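Local coordinates for ABC transporter substrate binding protein (Ribose) (PDB 4WT7) that binds d-allitol in a pocket between two alpha/beta lobes and probably hands a sugar or polyol to an ABC transporter, at residues Y51-A56 and Q274-G279; P115-D120 and A287-G292; K185-E190 and G217-I222; A204-I209 and Q235-A240. All blocks are in the same frame, centred on the assembly; numbering follows the deposited sequence. Where two conformers were deposited one is given.

Contact 1 (Y51-A56 and Q274-G279); sequences YNAQIA and QPAELG
Ala53 and Gln54 meet the first turn of the facing helix at Ala276 and Gly279, and the tight half of the contact is at the glycine. Because Gly279 carries no side chain where one would aim at the other helix, the two backbones come together closely, with the CA atoms of Gln54 and Gly279 4.7 Å apart. Gln54 lays its aliphatic part over that bare backbone: CG sits 3.5 Å from Gly279 O and 3.7 Å from Gly279 CA. With CG anti to its own carbonyl carbon (chi1 -80°) and the chain extended beyond, the side chain passes the glycine and also touches Val93 and Leu95 of strand 91-95, while NE2 is hydrogen-bonded to Ala50 O. Ala53 points its methyl toward the other helix, and CB ends 3.5 Å from Ala276 O.

This is the N-terminal lobe of a type I periplasmic binding protein. Helix 45-60 follows the first strand of the lobe's parallel sheet, and helix 275-290 starts where the chain has returned from the second lobe. Both begin near the allitol pocket, to which His44, Phe46, Asp47 and Gln273 belong.

The methyl-to-methyl meeting is looser: Ala276, partly exposed, holds its methyl beside the neighbour without aiming at it, and Ala276 CB is 4.1 Å from Ala53 CB. Farther out, Glu277, on the exposed side of its helix, starts away from the partner, and its OE2 forms a salt bridge with Arg280. Asn52 and Ala56 lie on the exposed flank of their own helix.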
loop_
_atom_site.group_PDB
_atom_site.type_symbol
_atom_site.label_atom_id
_atom_site.label_comp_id
_atom_site.label_asym_id
_atom_site.label_seq_id
_atom_site.Cartn_x
_atom_site.Cartn_y
_atom_site.Cartn_z
ATOM N N TYR A 51 -5.999 8.799 4.611
ATOM C CA TYR A 51 -5.909 10.218 4.888
ATOM C C TYR A 51 -7.228 10.773 5.397
ATOM O O TYR A 51 -7.279 11.322 6.502
ATOM C CB TYR A 51 -5.425 10.949 3.634
ATOM C CG TYR A 51 -5.142 12.450 3.751
ATOM C CD1 TYR A 51 -4.109 12.934 4.558
ATOM C CD2 TYR A 51 -5.876 13.368 3.002
ATOM C CE1 TYR A 51 -3.834 14.284 4.636
ATOM C CE2 TYR A 51 -5.620 14.720 3.068
ATOM C CZ TYR A 51 -4.584 15.171 3.884
ATOM O OH TYR A 51 -4.304 16.509 3.945
ATOM N N ASN A 52 -8.313 10.629 4.638
ATOM C CA ASN A 52 -9.607 11.150 5.105
ATOM C C ASN A 52 -10.079 10.610 6.475
ATOM O O ASN A 52 -10.624 11.356 7.308
ATOM C CB ASN A 52 -10.692 10.930 4.037
ATOM C CG ASN A 52 -10.535 11.889 2.876
ATOM O OD1 ASN A 52 -9.784 12.848 2.970
ATOM N ND2 ASN A 52 -11.245 11.636 1.777
ATOM N N ALA A 53 -9.857 9.325 6.708
ATOM C CA ALA A 53 -10.324 8.696 7.931
ATOM C C ALA A 53 -9.538 9.196 9.130
ATOM O O ALA A 53 -10.042 9.175 10.242
ATOM C CB ALA A 53 -10.200 7.184 7.825
ATOM N N GLN A 54 -8.291 9.605 8.925
ATOM C CA GLN A 54 -7.525 10.186 10.029
ATOM C C GLN A 54 -8.122 11.561 10.381
ATOM O O GLN A 54 -8.364 11.889 11.543
ATOM C CB GLN A 54 -6.062 10.394 9.627
ATOM C CG GLN A 54 -5.191 9.200 9.671
ATOM C CD GLN A 54 -3.810 9.506 9.120
ATOM O OE1 GLN A 54 -2.934 9.963 9.848
ATOM N NE2 GLN A 54 -3.620 9.277 7.813
ATOM N N ILE A 55 -8.369 12.351 9.356
ATOM C CA ILE A 55 -8.886 13.685 9.549
ATOM C C ILE A 55 -10.226 13.568 10.270
ATOM O O ILE A 55 -10.456 14.221 11.283
ATOM C CB ILE A 55 -9.040 14.360 8.191
ATOM C CG1 ILE A 55 -7.656 14.686 7.622
ATOM C CG2 ILE A 55 -9.926 15.581 8.287
ATOM C CD1 ILE A 55 -7.662 15.205 6.182
ATOM N N ALA A 56 -11.093 12.704 9.744
ATOM C CA ALA A 56 -12.402 12.458 10.333
ATOM C C ALA A 56 -12.254 12.088 11.795
ATOM O O ALA A 56 -12.954 12.631 12.643
ATOM C CB ALA A 56 -13.125 11.338 9.575
ATOM N N GLN A 274 -7.535 -2.449 4.526
ATOM C CA GLN A 274 -8.571 -1.669 5.206
ATOM C C GLN A 274 -8.009 -0.286 5.568
ATOM O O GLN A 274 -7.686 -0.011 6.735
ATOM C CB GLN A 274 -9.017 -2.401 6.454
ATOM C CG GLN A 274 -9.527 -3.803 6.173
ATOM C CD GLN A 274 -10.295 -4.410 7.362
ATOM O OE1 GLN A 274 -11.455 -4.051 7.607
ATOM N NE2 GLN A 274 -9.673 -5.362 8.071
ATOM N N PRO A 275 -7.860 0.572 4.561
ATOM C CA PRO A 275 -7.226 1.875 4.774
ATOM C C PRO A 275 -8.030 2.793 5.704
ATOM O O PRO A 275 -7.454 3.490 6.541
ATOM C CB PRO A 275 -7.102 2.439 3.356
ATOM C CG PRO A 275 -8.085 1.591 2.503
ATOM C CD PRO A 275 -7.988 0.249 3.125
ATOM N N ALA A 276 -9.342 2.807 5.599
ATOM C CA ALA A 276 -10.068 3.645 6.543
ATOM C C ALA A 276 -9.808 3.146 7.989
ATOM O O ALA A 276 -9.540 3.950 8.891
ATOM C CB ALA A 276 -11.534 3.709 6.200
ATOM N N GLU A 277 -9.825 1.830 8.191
ATOM C CA GLU A 277 -9.503 1.289 9.516
ATOM C C GLU A 277 -8.086 1.650 9.957
ATOM O O GLU A 277 -7.869 2.018 11.095
ATOM C CB GLU A 277 -9.681 -0.225 9.595
ATOM C CG GLU A 277 -11.121 -0.680 9.597
ATOM C CD GLU A 277 -11.900 -0.163 10.801
ATOM O OE1 GLU A 277 -11.280 0.029 11.874
ATOM O OE2 GLU A 277 -13.128 0.080 10.643
ATOM N N LEU A 278 -7.115 1.534 9.061
ATOM C CA LEU A 278 -5.750 1.903 9.406
ATOM C C LEU A 278 -5.656 3.350 9.871
ATOM O O LEU A 278 -4.991 3.644 10.856
ATOM C CB LEU A 278 -4.810 1.685 8.217
ATOM C CG LEU A 278 -4.409 0.224 8.095
ATOM C CD1 LEU A 278 -4.044 -0.103 6.642
ATOM C CD2 LEU A 278 -3.275 -0.096 9.060
ATOM N N GLY A 279 -6.289 4.257 9.145
ATOM C CA GLY A 279 -6.289 5.659 9.533
ATOM C C GLY A 279 -6.924 5.904 10.896
ATOM O O GLY A 279 -6.385 6.645 11.727
#

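Contact 2 (P115-D120 and A287-G292); sequences PVLTID and ALLLSG. With X9X (D-allitol), chain C.
One methyl of Leu289, CD2, does nearly all the work, reaching both Pro115 and Leu117. With CG anti to the backbone N (chi1 177°), Leu289 sends this branch toward the start of the strand, where CD2 rests 3.6 Å from Pro115 CB. Leu117, two residues on and facing the same way, offers CD1 to the same methyl at 4.2 Å from Leu289 CD2. Leu290 is at the margin: its CB sets off alongside, but the branch bends in and brings CD2 to 4.5 Å from Pro115 CG.

Just beyond, the helix closes in a Schellman motif, with Gly292 at positive phi and its N bonded to Leu289 O. Ser291 OG adds a bond of 2.9 Å to Leu288 O, the donor tilted 26° from the carbonyl plane.

At the far end of the strand Asp120 OD2 accepts a hydrogen bond from allitol OAB, very short as modelled and of doubtful exact length. Thr131 OG1 holds the other carboxylate oxygen.

Strand 116-119 is hydrogen-bonded to strand 91-95 through Ile92 and Gln94, and its other edge is bonded to Leu127 and Asn128. Val116 packs on helix 99-111, while Leu117 and Ile119 turn to helix 275-290 at Asn285, Val286 and Ala282.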
loop_
_atom_site.group_PDB
_atom_site.type_symbol
_atom_site.label_atom_id
_atom_site.label_comp_id
_atom_site.label_asym_id
_atom_site.label_seq_id
_atom_site.Cartn_x
_atom_site.Cartn_y
_atom_site.Cartn_z
ATOM N N PRO A 115 5.812 13.661 19.404
ATOM C CA PRO A 115 5.453 12.274 19.158
ATOM C C PRO A 115 5.108 12.051 17.663
ATOM O O PRO A 115 4.303 12.805 17.076
ATOM C CB PRO A 115 4.194 12.084 20.002
ATOM C CG PRO A 115 4.265 13.096 21.026
ATOM C CD PRO A 115 4.939 14.275 20.414
ATOM N N VAL A 116 5.705 11.010 17.083
ATOM C CA VAL A 116 5.467 10.644 15.701
ATOM C C VAL A 116 4.860 9.266 15.643
ATOM O O VAL A 116 5.363 8.344 16.278
ATOM C CB VAL A 116 6.803 10.637 14.928
ATOM C CG1 VAL A 116 6.642 9.960 13.560
ATOM C CG2 VAL A 116 7.307 12.046 14.811
ATOM N N LEU A 117 3.740 9.140 14.933
ATOM C CA LEU A 117 3.209 7.844 14.537
ATOM C C LEU A 117 3.155 7.748 13.020
ATOM O O LEU A 117 3.191 8.754 12.322
ATOM C CB LEU A 117 1.794 7.611 15.104
ATOM C CG LEU A 117 1.748 7.321 16.606
ATOM C CD1 LEU A 117 2.039 8.621 17.412
ATOM C CD2 LEU A 117 0.414 6.688 17.009
ATOM N N THR A 118 3.077 6.537 12.497
ATOM C CA THR A 118 2.992 6.387 11.054
ATOM C C THR A 118 1.914 5.399 10.597
ATOM O O THR A 118 1.388 4.610 11.371
ATOM C CB THR A 118 4.336 5.940 10.476
ATOM O OG1 THR A 118 4.765 4.767 11.164
ATOM C CG2 THR A 118 5.409 7.017 10.626
ATOM N N ILE A 119 1.605 5.476 9.314
ATOM C CA ILE A 119 0.867 4.440 8.596
ATOM C C ILE A 119 1.726 4.000 7.409
ATOM O O ILE A 119 2.131 4.819 6.580
ATOM C CB ILE A 119 -0.512 4.943 8.139
ATOM C CG1 ILE A 119 -1.321 5.365 9.372
ATOM C CG2 ILE A 119 -1.243 3.856 7.310
ATOM C CD1 ILE A 119 -2.473 6.242 9.085
ATOM N N ASP A 120 2.014 2.709 7.364
ATOM C CA ASP A 120 2.853 2.124 6.327
ATOM C C ASP A 120 4.235 2.770 6.257
ATOM O O ASP A 120 4.743 3.049 5.173
ATOM C CB ASP A 120 2.172 2.210 4.955
ATOM C CG ASP A 120 1.138 1.158 4.758
ATOM O OD1 ASP A 120 1.109 0.194 5.547
ATOM O OD2 ASP A 120 0.363 1.292 3.775
ATOM N N ALA A 287 -4.385 9.229 20.488
ATOM C CA ALA A 287 -5.117 9.512 21.717
ATOM C C ALA A 287 -4.604 8.648 22.877
ATOM O O ALA A 287 -4.212 9.174 23.912
ATOM C CB ALA A 287 -6.605 9.284 21.503
ATOM N N LEU A 288 -4.576 7.333 22.693
ATOM C CA LEU A 288 -3.956 6.451 23.691
ATOM C C LEU A 288 -2.560 6.939 24.146
ATOM O O LEU A 288 -2.280 7.013 25.347
ATOM C CB LEU A 288 -3.827 5.024 23.161
ATOM C CG LEU A 288 -5.112 4.214 23.011
ATOM C CD1 LEU A 288 -4.818 2.907 22.249
ATOM C CD2 LEU A 288 -5.687 3.934 24.409
ATOM N N LEU A 289 -1.680 7.255 23.204
ATOM C CA LEU A 289 -0.368 7.783 23.582
ATOM C C LEU A 289 -0.468 9.047 24.437
ATOM O O LEU A 289 0.165 9.151 25.488
ATOM C CB LEU A 289 0.491 8.064 22.365
ATOM C CG LEU A 289 1.840 8.681 22.741
ATOM C CD1 LEU A 289 2.738 7.643 23.365
ATOM C CD2 LEU A 289 2.505 9.289 21.559
ATOM N N LEU A 290 -1.246 10.025 24.001
ATOM C CA LEU A 290 -1.300 11.278 24.746
ATOM C C LEU A 290 -1.965 11.094 26.121
ATOM O O LEU A 290 -1.682 11.841 27.043
ATOM C CB LEU A 290 -1.988 12.386 23.946
ATOM C CG LEU A 290 -1.338 12.707 22.597
ATOM C CD1 LEU A 290 -2.067 13.857 21.900
ATOM C CD2 LEU A 290 0.129 13.010 22.748
ATOM N N SER A 291 -2.837 10.101 26.259
ATOM C CA SER A 291 -3.431 9.824 27.563
ATOM C C SER A 291 -2.452 9.125 28.521
ATOM O O SER A 291 -2.810 8.876 29.666
ATOM C CB SER A 291 -4.682 8.971 27.432
ATOM O OG SER A 291 -4.323 7.613 27.324
ATOM N N GLY A 292 -1.250 8.784 28.046
ATOM C CA GLY A 292 -0.203 8.211 28.906
ATOM C C GLY A 292 0.220 6.774 28.591
ATOM O O GLY A 292 1.228 6.263 29.108
HETATM O OAA X9X C . 3.407 3.278 -2.025
HETATM C CAG X9X C . 2.474 2.859 -2.954
HETATM C CAI X9X C . 1.315 2.043 -2.483
HETATM O OAC X9X C . 1.701 0.740 -2.119
HETATM C CAK X9X C . 0.532 2.770 -1.429
HETATM O OAE X9X C . 0.240 4.000 -1.969
HETATM C CAL X9X C . -0.813 2.094 -1.154
HETATM O OAF X9X C . -1.558 1.960 -2.315
HETATM C CAJ X9X C . -0.783 0.798 -0.368
HETATM O OAD X9X C . -0.493 -0.319 -1.134
HETATM C CAH X9X C . 0.072 0.807 0.882
HETATM O OAB X9X C . -0.359 -0.052 1.916
#

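Contact 3 (K185-E190 and G217-I222); sequences KIIQPE and GSIKAI
The apolar part of this contact is a single meeting of two isoleucines, Ile187 and Ile219, whose side chains cross at about a right angle. Ile187 comes in end-on: its CD1 methyl stands 3.9 Å from Ile219 CG1, against the flank of that side chain. Having CG1 anti to the carbonyl carbon (chi1 -67°) gives Ile187 its reach across a separation of 8.5 Å between Ile187 CA and Ile219 CA. The same methyl only brushes the backbone, at 4.4 Å from Ser218 O. Tyr213 touches Ile187, Ser218 and Ile219 and so helps to bury the spot.

The polar bonds are made within 185-190 or to residues outside both segments. Gln188 NE2 curls back to Ile186 O at 3.1 Å, nearly straight at 160°, but it arrives from above the carbonyl plane, 62° out of it. Ser218 is held twice, its OG by Glu215 O and its carbonyl O by Asn154 ND2. Lys220 NZ is bonded to Ile149 O, and the carboxylate of Glu190 is divided between Asn159 ND2 and Tyr171 OH.

The two segments do not pair as strands, because strand 153-158 runs between them: Ile187 is bonded to Val155 on one side and Lys220 to Asn154 on the other. Strands 184-186 and 221-224 are joined through helix 198-212 in a beta-alpha-beta crossover that skips over strand 153-158, with 184-186 at the edge of the second lobe's sheet.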
loop_
_atom_site.group_PDB
_atom_site.type_symbol
_atom_site.label_atom_id
_atom_site.label_comp_id
_atom_site.label_asym_id
_atom_site.label_seq_id
_atom_site.Cartn_x
_atom_site.Cartn_y
_atom_site.Cartn_z
ATOM N N LYS A 185 10.107 -17.862 -12.300
ATOM C CA LYS A 185 11.173 -16.892 -12.525
ATOM C C LYS A 185 10.583 -15.529 -12.724
ATOM O O LYS A 185 9.549 -15.364 -13.397
ATOM C CB LYS A 185 11.954 -17.216 -13.812
ATOM C CG LYS A 185 12.189 -18.683 -14.079
ATOM C CD LYS A 185 13.010 -19.319 -12.968
ATOM C CE LYS A 185 14.231 -20.068 -13.529
ATOM N NZ LYS A 185 13.839 -21.150 -14.486
ATOM N N ILE A 186 11.280 -14.548 -12.191
ATOM C CA ILE A 186 10.949 -13.164 -12.414
ATOM C C ILE A 186 11.706 -12.725 -13.659
ATOM O O ILE A 186 12.939 -12.890 -13.775
ATOM C CB ILE A 186 11.344 -12.285 -11.198
ATOM C CG1 ILE A 186 10.598 -12.740 -9.943
ATOM C CG2 ILE A 186 11.077 -10.807 -11.483
ATOM C CD1 ILE A 186 11.007 -11.956 -8.690
ATOM N N ILE A 187 10.952 -12.189 -14.606
ATOM C CA ILE A 187 11.515 -11.753 -15.865
ATOM C C ILE A 187 12.410 -10.551 -15.662
ATOM O O ILE A 187 12.075 -9.623 -14.935
ATOM C CB ILE A 187 10.438 -11.393 -16.836
ATOM C CG1 ILE A 187 9.664 -12.659 -17.217
ATOM C CG2 ILE A 187 11.032 -10.735 -18.056
ATOM C CD1 ILE A 187 8.714 -12.443 -18.348
ATOM N N GLN A 188 13.540 -10.560 -16.343
ATOM C CA GLN A 188 14.565 -9.556 -16.088
ATOM C C GLN A 188 14.470 -8.367 -17.027
ATOM O O GLN A 188 14.193 -8.509 -18.237
ATOM C CB GLN A 188 15.970 -10.161 -16.030
ATOM C CG GLN A 188 16.158 -10.971 -14.769
ATOM C CD GLN A 188 15.802 -10.178 -13.521
ATOM O OE1 GLN A 188 16.378 -9.113 -13.252
ATOM N NE2 GLN A 188 14.816 -10.672 -12.763
ATOM N N PRO A 189 14.887 -7.231 -16.481
ATOM C CA PRO A 189 14.415 -5.909 -16.107
ATOM C C PRO A 189 13.060 -6.065 -15.405
ATOM O O PRO A 189 12.081 -6.323 -16.066
ATOM C CB PRO A 189 14.313 -5.176 -17.465
ATOM C CG PRO A 189 15.037 -6.074 -18.461
ATOM C CD PRO A 189 15.819 -7.047 -17.595
ATOM N N GLU A 190 13.040 -5.992 -14.074
ATOM C CA GLU A 190 11.794 -5.789 -13.346
ATOM C C GLU A 190 11.285 -4.461 -13.862
ATOM O O GLU A 190 12.077 -3.628 -14.303
ATOM C CB GLU A 190 12.040 -5.733 -11.808
ATOM C CG GLU A 190 12.390 -7.090 -11.214
ATOM C CD GLU A 190 12.563 -7.131 -9.698
ATOM O OE1 GLU A 190 12.650 -6.071 -9.030
ATOM O OE2 GLU A 190 12.609 -8.270 -9.176
ATOM N N GLY A 217 2.179 -18.351 -23.400
ATOM C CA GLY A 217 2.763 -19.149 -22.343
ATOM C C GLY A 217 4.142 -18.692 -21.872
ATOM O O GLY A 217 4.631 -19.178 -20.859
ATOM N N SER A 218 4.780 -17.763 -22.569
ATOM C CA SER A 218 6.113 -17.316 -22.155
ATOM C C SER A 218 6.076 -16.298 -21.002
ATOM O O SER A 218 7.120 -15.909 -20.453
ATOM C CB SER A 218 6.884 -16.745 -23.350
ATOM O OG SER A 218 6.294 -15.545 -23.803
ATOM N N ILE A 219 4.878 -15.828 -20.687
ATOM C CA ILE A 219 4.609 -15.071 -19.452
ATOM C C ILE A 219 3.364 -15.709 -18.845
ATOM O O ILE A 219 2.442 -16.050 -19.577
ATOM C CB ILE A 219 4.309 -13.589 -19.736
ATOM C CG1 ILE A 219 5.506 -12.938 -20.423
ATOM C CG2 ILE A 219 3.911 -12.873 -18.452
ATOM C CD1 ILE A 219 5.297 -11.518 -20.854
ATOM N N LYS A 220 3.331 -15.894 -17.529
ATOM C CA LYS A 220 2.177 -16.536 -16.906
ATOM C C LYS A 220 1.508 -15.629 -15.895
ATOM O O LYS A 220 0.296 -15.765 -15.637
ATOM C CB LYS A 220 2.562 -17.863 -16.257
ATOM C CG LYS A 220 3.272 -18.810 -17.198
ATOM C CD LYS A 220 2.499 -20.076 -17.526
ATOM C CE LYS A 220 2.295 -20.920 -16.268
ATOM N NZ LYS A 220 2.602 -22.374 -16.434
ATOM N N ALA A 221 2.276 -14.696 -15.326
ATOM C CA ALA A 221 1.722 -13.785 -14.346
ATOM C C ALA A 221 2.390 -12.407 -14.360
ATOM O O ALA A 221 3.513 -12.228 -14.886
ATOM C CB ALA A 221 1.830 -14.387 -12.965
ATOM N N ILE A 222 1.676 -11.442 -13.793
ATOM C CA ILE A 222 2.210 -10.119 -13.561
ATOM C C ILE A 222 1.860 -9.728 -12.121
ATOM O O ILE A 222 0.666 -9.722 -11.721
ATOM C CB ILE A 222 1.618 -9.099 -14.511
ATOM C CG1 ILE A 222 1.759 -9.586 -15.952
ATOM C CG2 ILE A 222 2.292 -7.754 -14.333
ATOM C CD1 ILE A 222 1.263 -8.606 -16.923
#

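Contact 4 (A204-I209 and Q235-A240); sequences AQVTAI and QALAAA
Ala236 pushes its methyl between Val206 and Thr207, one residue fitting against two successive side chains of the other helix. Ala236 CB lies 3.8 Å from Val206 CG1 and 3.7 Å from Thr207 OG1. Leu237 adds a more distant touch: although its CB starts away from the partner helix, its branch swings back to place CD2 4.4 Å from Val206 CG1.

The hydroxyl of Thr207 is fixed from within its own helix. OG1 stands beside the backbone N (chi1 -63°), where it is hydrogen-bonded to Phe203 O one turn back, so the hydroxyl meets the alanine methyl with its polar need already answered. Phe203 also touches Ala236. With alanine at the crossing point, the axes of the two segments approach to 8.9 Å at a crossing angle of -44°, their directions broadly alike, and the CA atoms of Thr207 and Ala236 are 5.7 Å apart. Toward the C-terminal end of 235-240, Ala239 and Ala240 are exposed.

Inward, both helices rest on the sheet of the second lobe. Val206 and Leu237 pack on Ile222 of strand 221-224, Val206 and Gln205 reach Phe158 of strand 153-158, and Leu237 continues to Ile245 and Pro266 in the adjoining loops.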
loop_
_atom_site.group_PDB
_atom_site.type_symbol
_atom_site.label_atom_id
_atom_site.label_comp_id
_atom_site.label_asym_id
_atom_site.label_seq_id
_atom_site.Cartn_x
_atom_site.Cartn_y
_atom_site.Cartn_z
ATOM N N ALA A 204 1.065 0.760 -20.722
ATOM C CA ALA A 204 2.090 0.919 -21.759
ATOM C C ALA A 204 3.265 -0.044 -21.547
ATOM O O ALA A 204 3.740 -0.682 -22.478
ATOM C CB ALA A 204 2.591 2.392 -21.783
ATOM N N GLN A 205 3.728 -0.162 -20.302
ATOM C CA GLN A 205 4.846 -1.048 -19.989
ATOM C C GLN A 205 4.507 -2.517 -20.250
ATOM O O GLN A 205 5.298 -3.259 -20.862
ATOM C CB GLN A 205 5.274 -0.850 -18.531
ATOM C CG GLN A 205 5.936 0.493 -18.275
ATOM C CD GLN A 205 6.855 0.417 -17.074
ATOM O OE1 GLN A 205 7.862 -0.282 -17.114
ATOM N NE2 GLN A 205 6.493 1.095 -15.999
ATOM N N VAL A 206 3.325 -2.936 -19.804
ATOM C CA VAL A 206 2.886 -4.288 -20.061
ATOM C C VAL A 206 2.683 -4.473 -21.565
ATOM O O VAL A 206 3.141 -5.469 -22.137
ATOM C CB VAL A 206 1.598 -4.636 -19.289
ATOM C CG1 VAL A 206 1.076 -6.020 -19.687
ATOM C CG2 VAL A 206 1.854 -4.594 -17.807
ATOM N N THR A 207 2.031 -3.522 -22.230
ATOM C CA THR A 207 1.869 -3.647 -23.684
ATOM C C THR A 207 3.229 -3.842 -24.359
ATOM O O THR A 207 3.390 -4.685 -25.244
ATOM C CB THR A 207 1.219 -2.431 -24.317
ATOM O OG1 THR A 207 -0.097 -2.269 -23.800
ATOM C CG2 THR A 207 1.111 -2.614 -25.841
ATOM N N ALA A 208 4.225 -3.068 -23.955
ATOM C CA ALA A 208 5.496 -3.199 -24.631
ATOM C C ALA A 208 6.132 -4.540 -24.272
ATOM O O ALA A 208 6.792 -5.150 -25.125
ATOM C CB ALA A 208 6.433 -2.020 -24.344
ATOM N N ILE A 209 5.923 -5.039 -23.050
ATOM C CA ILE A 209 6.584 -6.291 -22.672
ATOM C C ILE A 209 5.930 -7.518 -23.331
ATOM O O ILE A 209 6.619 -8.487 -23.649
ATOM C CB ILE A 209 6.718 -6.497 -21.139
ATOM C CG1 ILE A 209 8.074 -7.136 -20.828
ATOM C CG2 ILE A 209 5.633 -7.378 -20.607
ATOM C CD1 ILE A 209 8.222 -7.589 -19.400
ATOM N N GLN A 235 -5.871 -4.467 -17.940
ATOM C CA GLN A 235 -6.366 -3.854 -19.155
ATOM C C GLN A 235 -5.465 -4.166 -20.350
ATOM O O GLN A 235 -5.983 -4.504 -21.417
ATOM C CB GLN A 235 -6.476 -2.345 -18.981
ATOM C CG GLN A 235 -7.479 -1.926 -17.939
ATOM C CD GLN A 235 -7.332 -0.460 -17.549
ATOM O OE1 GLN A 235 -6.450 0.232 -18.044
ATOM N NE2 GLN A 235 -8.197 0.012 -16.657
ATOM N N ALA A 236 -4.137 -4.057 -20.184
ATOM C CA ALA A 236 -3.243 -4.260 -21.323
ATOM C C ALA A 236 -3.356 -5.708 -21.801
ATOM O O ALA A 236 -3.307 -5.964 -22.994
ATOM C CB ALA A 236 -1.768 -3.894 -20.976
ATOM N N LEU A 237 -3.556 -6.653 -20.882
ATOM C CA LEU A 237 -3.749 -8.042 -21.286
ATOM C C LEU A 237 -4.994 -8.207 -22.171
ATOM O O LEU A 237 -4.956 -8.910 -23.203
ATOM C CB LEU A 237 -3.868 -8.965 -20.083
ATOM C CG LEU A 237 -2.633 -9.040 -19.178
ATOM C CD1 LEU A 237 -2.948 -9.860 -17.976
ATOM C CD2 LEU A 237 -1.403 -9.605 -19.925
ATOM N N ALA A 238 -6.089 -7.560 -21.780
ATOM C CA ALA A 238 -7.335 -7.703 -22.539
ATOM C C ALA A 238 -7.161 -7.084 -23.929
ATOM O O ALA A 238 -7.440 -7.711 -24.950
ATOM C CB ALA A 238 -8.496 -7.057 -21.798
ATOM N N ALA A 239 -6.668 -5.851 -23.950
ATOM C CA ALA A 239 -6.383 -5.137 -25.199
ATOM C C ALA A 239 -5.501 -5.951 -26.151
ATOM O O ALA A 239 -5.736 -5.972 -27.361
ATOM C CB ALA A 239 -5.727 -3.760 -24.891
ATOM N N ALA A 240 -4.500 -6.633 -25.609
ATOM C CA ALA A 240 -3.545 -7.376 -26.422
ATOM C C ALA A 240 -3.968 -8.806 -26.825
ATOM O O ALA A 240 -3.251 -9.463 -27.571
ATOM C CB ALA A 240 -2.186 -7.423 -25.699
#

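From the N terminus, the chain leaves 51-56 and then 115-120 in the first lobe before entering the second. There contact 3 opens at 185-190 and contact 4 at 204-209; they close at 217-222 and 235-240, so the two cross, tying strand ends and paired helices of that lobe. Back in the first lobe, 274-279 closes contact 1, joining helices 45-60 and 275-290, and 287-292 closes contact 2, joining strand 116-119 to the end of helix 275-290. These also cross, and both long loops enclose contacts 3 and 4. Contacts 1 and 2 touch where Ile119 meets Gln54 and Gly279; contacts 3 and 4 meet through Ile222 and Val206.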